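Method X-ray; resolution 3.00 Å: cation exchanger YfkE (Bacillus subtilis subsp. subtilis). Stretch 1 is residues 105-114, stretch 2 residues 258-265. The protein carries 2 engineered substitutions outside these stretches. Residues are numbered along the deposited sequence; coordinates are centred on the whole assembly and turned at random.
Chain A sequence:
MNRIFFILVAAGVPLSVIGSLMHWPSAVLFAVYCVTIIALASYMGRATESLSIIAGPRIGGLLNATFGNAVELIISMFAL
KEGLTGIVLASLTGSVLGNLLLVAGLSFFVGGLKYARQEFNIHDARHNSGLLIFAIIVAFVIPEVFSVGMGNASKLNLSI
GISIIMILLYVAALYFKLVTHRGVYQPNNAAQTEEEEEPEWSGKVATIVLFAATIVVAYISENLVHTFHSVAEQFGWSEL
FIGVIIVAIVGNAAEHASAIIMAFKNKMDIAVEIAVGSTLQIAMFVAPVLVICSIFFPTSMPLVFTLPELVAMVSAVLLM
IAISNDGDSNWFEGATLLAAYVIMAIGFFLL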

# COMPACT_ATOMS: atom_id res chain seq x y z
N GLY A 105 -15.80 5.86 -11.92
CA GLY A 105 -16.36 4.57 -12.33
C GLY A 105 -17.57 4.70 -13.23
O GLY A 105 -17.68 3.98 -14.22
N LEU A 106 -18.47 5.63 -12.90
CA LEU A 106 -19.65 5.86 -13.72
C LEU A 106 -19.26 6.44 -15.07
O LEU A 106 -19.79 6.04 -16.10
CB LEU A 106 -20.64 6.78 -13.00
CG LEU A 106 -22.15 6.50 -13.08
CD1 LEU A 106 -22.49 5.02 -13.05
CD2 LEU A 106 -22.84 7.21 -11.93
N SER A 107 -18.32 7.38 -15.07
CA SER A 107 -17.79 7.94 -16.31
C SER A 107 -17.18 6.87 -17.20
O SER A 107 -17.61 6.71 -18.34
CB SER A 107 -16.76 9.03 -16.02
OG SER A 107 -17.37 10.15 -15.42
N PHE A 108 -16.19 6.14 -16.68
CA PHE A 108 -15.51 5.08 -17.44
C PHE A 108 -16.50 4.06 -18.00
O PHE A 108 -16.40 3.67 -19.16
CB PHE A 108 -14.50 4.34 -16.55
CG PHE A 108 -13.29 5.15 -16.16
CD1 PHE A 108 -12.14 4.50 -15.72
CD2 PHE A 108 -13.29 6.54 -16.23
CE1 PHE A 108 -11.02 5.22 -15.34
CE2 PHE A 108 -12.17 7.27 -15.86
CZ PHE A 108 -11.03 6.61 -15.41
N PHE A 109 -17.46 3.65 -17.17
CA PHE A 109 -18.39 2.60 -17.54
C PHE A 109 -19.41 3.03 -18.58
O PHE A 109 -19.62 2.32 -19.57
CB PHE A 109 -19.12 2.05 -16.31
CG PHE A 109 -20.05 0.91 -16.61
CD1 PHE A 109 -19.54 -0.36 -16.90
CD2 PHE A 109 -21.43 1.09 -16.63
CE1 PHE A 109 -20.38 -1.41 -17.19
CE2 PHE A 109 -22.28 0.04 -16.91
CZ PHE A 109 -21.76 -1.22 -17.19
N VAL A 110 -20.05 4.18 -18.36
CA VAL A 110 -21.12 4.66 -19.23
C VAL A 110 -20.56 4.89 -20.64
O VAL A 110 -21.13 4.39 -21.62
CB VAL A 110 -21.80 5.93 -18.66
CG1 VAL A 110 -21.59 7.15 -19.56
CG2 VAL A 110 -23.28 5.68 -18.41
N GLY A 111 -19.44 5.60 -20.73
CA GLY A 111 -18.76 5.83 -22.00
C GLY A 111 -17.86 4.68 -22.40
O GLY A 111 -16.75 4.89 -22.89
N GLY A 112 -18.35 3.46 -22.17
CA GLY A 112 -17.66 2.25 -22.59
C GLY A 112 -18.32 1.66 -23.82
O GLY A 112 -18.24 0.45 -24.04
N LEU A 113 -18.97 2.52 -24.60
CA LEU A 113 -19.59 2.16 -25.89
C LEU A 113 -18.56 1.60 -26.88
O LEU A 113 -18.77 0.53 -27.47
CB LEU A 113 -20.32 3.38 -26.49
CG LEU A 113 -19.69 4.78 -26.41
CD1 LEU A 113 -18.67 5.03 -27.51
CD2 LEU A 113 -20.75 5.87 -26.40
N LYS A 114 -17.46 2.33 -27.05
CA LYS A 114 -16.32 1.92 -27.87
C LYS A 114 -15.05 2.45 -27.22
O LYS A 114 -15.01 3.61 -26.79
CB LYS A 114 -16.45 2.46 -29.30
CG LYS A 114 -17.45 1.71 -30.17
CD LYS A 114 -17.34 2.11 -31.63
CE LYS A 114 -18.32 1.32 -32.48
NZ LYS A 114 -18.07 1.49 -33.94
N SER A 258 -20.76 16.14 -13.47
CA SER A 258 -20.45 16.70 -14.79
C SER A 258 -19.64 15.70 -15.61
O SER A 258 -19.92 15.48 -16.79
CB SER A 258 -19.66 18.00 -14.64
OG SER A 258 -20.34 18.92 -13.81
N ALA A 259 -18.67 15.07 -14.95
CA ALA A 259 -17.74 14.14 -15.59
C ALA A 259 -18.40 13.07 -16.45
O ALA A 259 -17.98 12.85 -17.59
CB ALA A 259 -16.84 13.50 -14.54
N ILE A 260 -19.42 12.41 -15.92
CA ILE A 260 -20.03 11.27 -16.62
C ILE A 260 -20.51 11.67 -18.00
O ILE A 260 -20.29 10.94 -18.97
CB ILE A 260 -21.20 10.64 -15.83
CG1 ILE A 260 -21.02 10.85 -14.32
CG2 ILE A 260 -21.33 9.16 -16.18
CD1 ILE A 260 -22.15 10.30 -13.48
N ILE A 261 -21.12 12.85 -18.08
CA ILE A 261 -21.72 13.35 -19.31
C ILE A 261 -20.71 13.49 -20.45
O ILE A 261 -21.02 13.14 -21.59
CB ILE A 261 -22.40 14.71 -19.05
CG1 ILE A 261 -23.58 14.55 -18.09
CG2 ILE A 261 -22.85 15.34 -20.36
CD1 ILE A 261 -24.13 15.86 -17.58
N MSE A 262 -19.52 13.97 -20.12
CA MSE A 262 -18.47 14.21 -21.11
C MSE A 262 -17.78 12.92 -21.43
O MSE A 262 -16.62 12.71 -21.05
CB MSE A 262 -17.47 15.22 -20.58
CG MSE A 262 -18.17 16.37 -19.86
SE MSE A 262 -17.28 18.03 -20.38
CE MSE A 262 -18.24 19.26 -19.17
N ALA A 263 -18.48 12.05 -22.13
CA ALA A 263 -17.94 10.77 -22.57
C ALA A 263 -18.08 10.65 -24.08
O ALA A 263 -19.18 10.82 -24.63
CB ALA A 263 -18.66 9.64 -21.87
N PHE A 264 -16.96 10.39 -24.76
CA PHE A 264 -16.93 10.26 -26.21
C PHE A 264 -17.10 11.61 -26.92
O PHE A 264 -16.28 11.99 -27.75
CB PHE A 264 -18.00 9.26 -26.69
CG PHE A 264 -18.51 9.53 -28.08
CD1 PHE A 264 -19.17 10.71 -28.37
CD2 PHE A 264 -18.33 8.59 -29.10
CE1 PHE A 264 -19.63 10.98 -29.65
CE2 PHE A 264 -18.80 8.85 -30.38
CZ PHE A 264 -19.45 10.04 -30.66
N LYS A 265 -18.19 12.32 -26.60
CA LYS A 265 -18.50 13.61 -27.21
C LYS A 265 -17.32 14.57 -27.07
O LYS A 265 -17.02 15.34 -27.99
CB LYS A 265 -19.77 14.21 -26.60
CG LYS A 265 -19.75 14.41 -25.09
CD LYS A 265 -21.14 14.70 -24.54
CE LYS A 265 -21.72 16.02 -25.05
NZ LYS A 265 -20.92 17.20 -24.61

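The most unusual feature of this contact is how closely two backbones approach without a hydrogen bond between them: the CA atoms of Ser107 and Ile260 lie only 4.0 Å apart. Ser107 is small, and Ile260 points its CA-to-CB bond sideways, so that its bulk does not lie between the two CA atoms. Ser107 fits because its short side chain, with chi1 in the m rotamer, reaches Ala259 and Ile260 without holding the stretches apart. Its OG lies 3.1 Å from Ile260 N, but the angle is too poor for a hydrogen bond; the hydroxyl is instead hydrogen-bonded elsewhere in the structure. Ala259 adds little bulk, its CB lying 3.5 Å from Ser107 OG.

Ile260 has the largest area covered in the contact, and its branched side chain packs against several neighbours. Ile260 CD1 meets Leu106 CD2 at 3.5 Å, and Ile260 CG2 lies 3.5 Å from Leu106 O and 3.9 Å from Val110 CG1, so the apolar surface spans one helical turn.

Where the helix of the first stretch gives way at Gly111, the absence of a side chain matters. Gly111 CA sits 3.8 Å from Ala263 CB, and a CB on the glycine would point toward the second stretch and clash with that methyl. Farther along, Leu113 CD1 approaches Phe264 CD2 at 3.9 Å, obliquely to the ring, an apolar contact between two exposed residues.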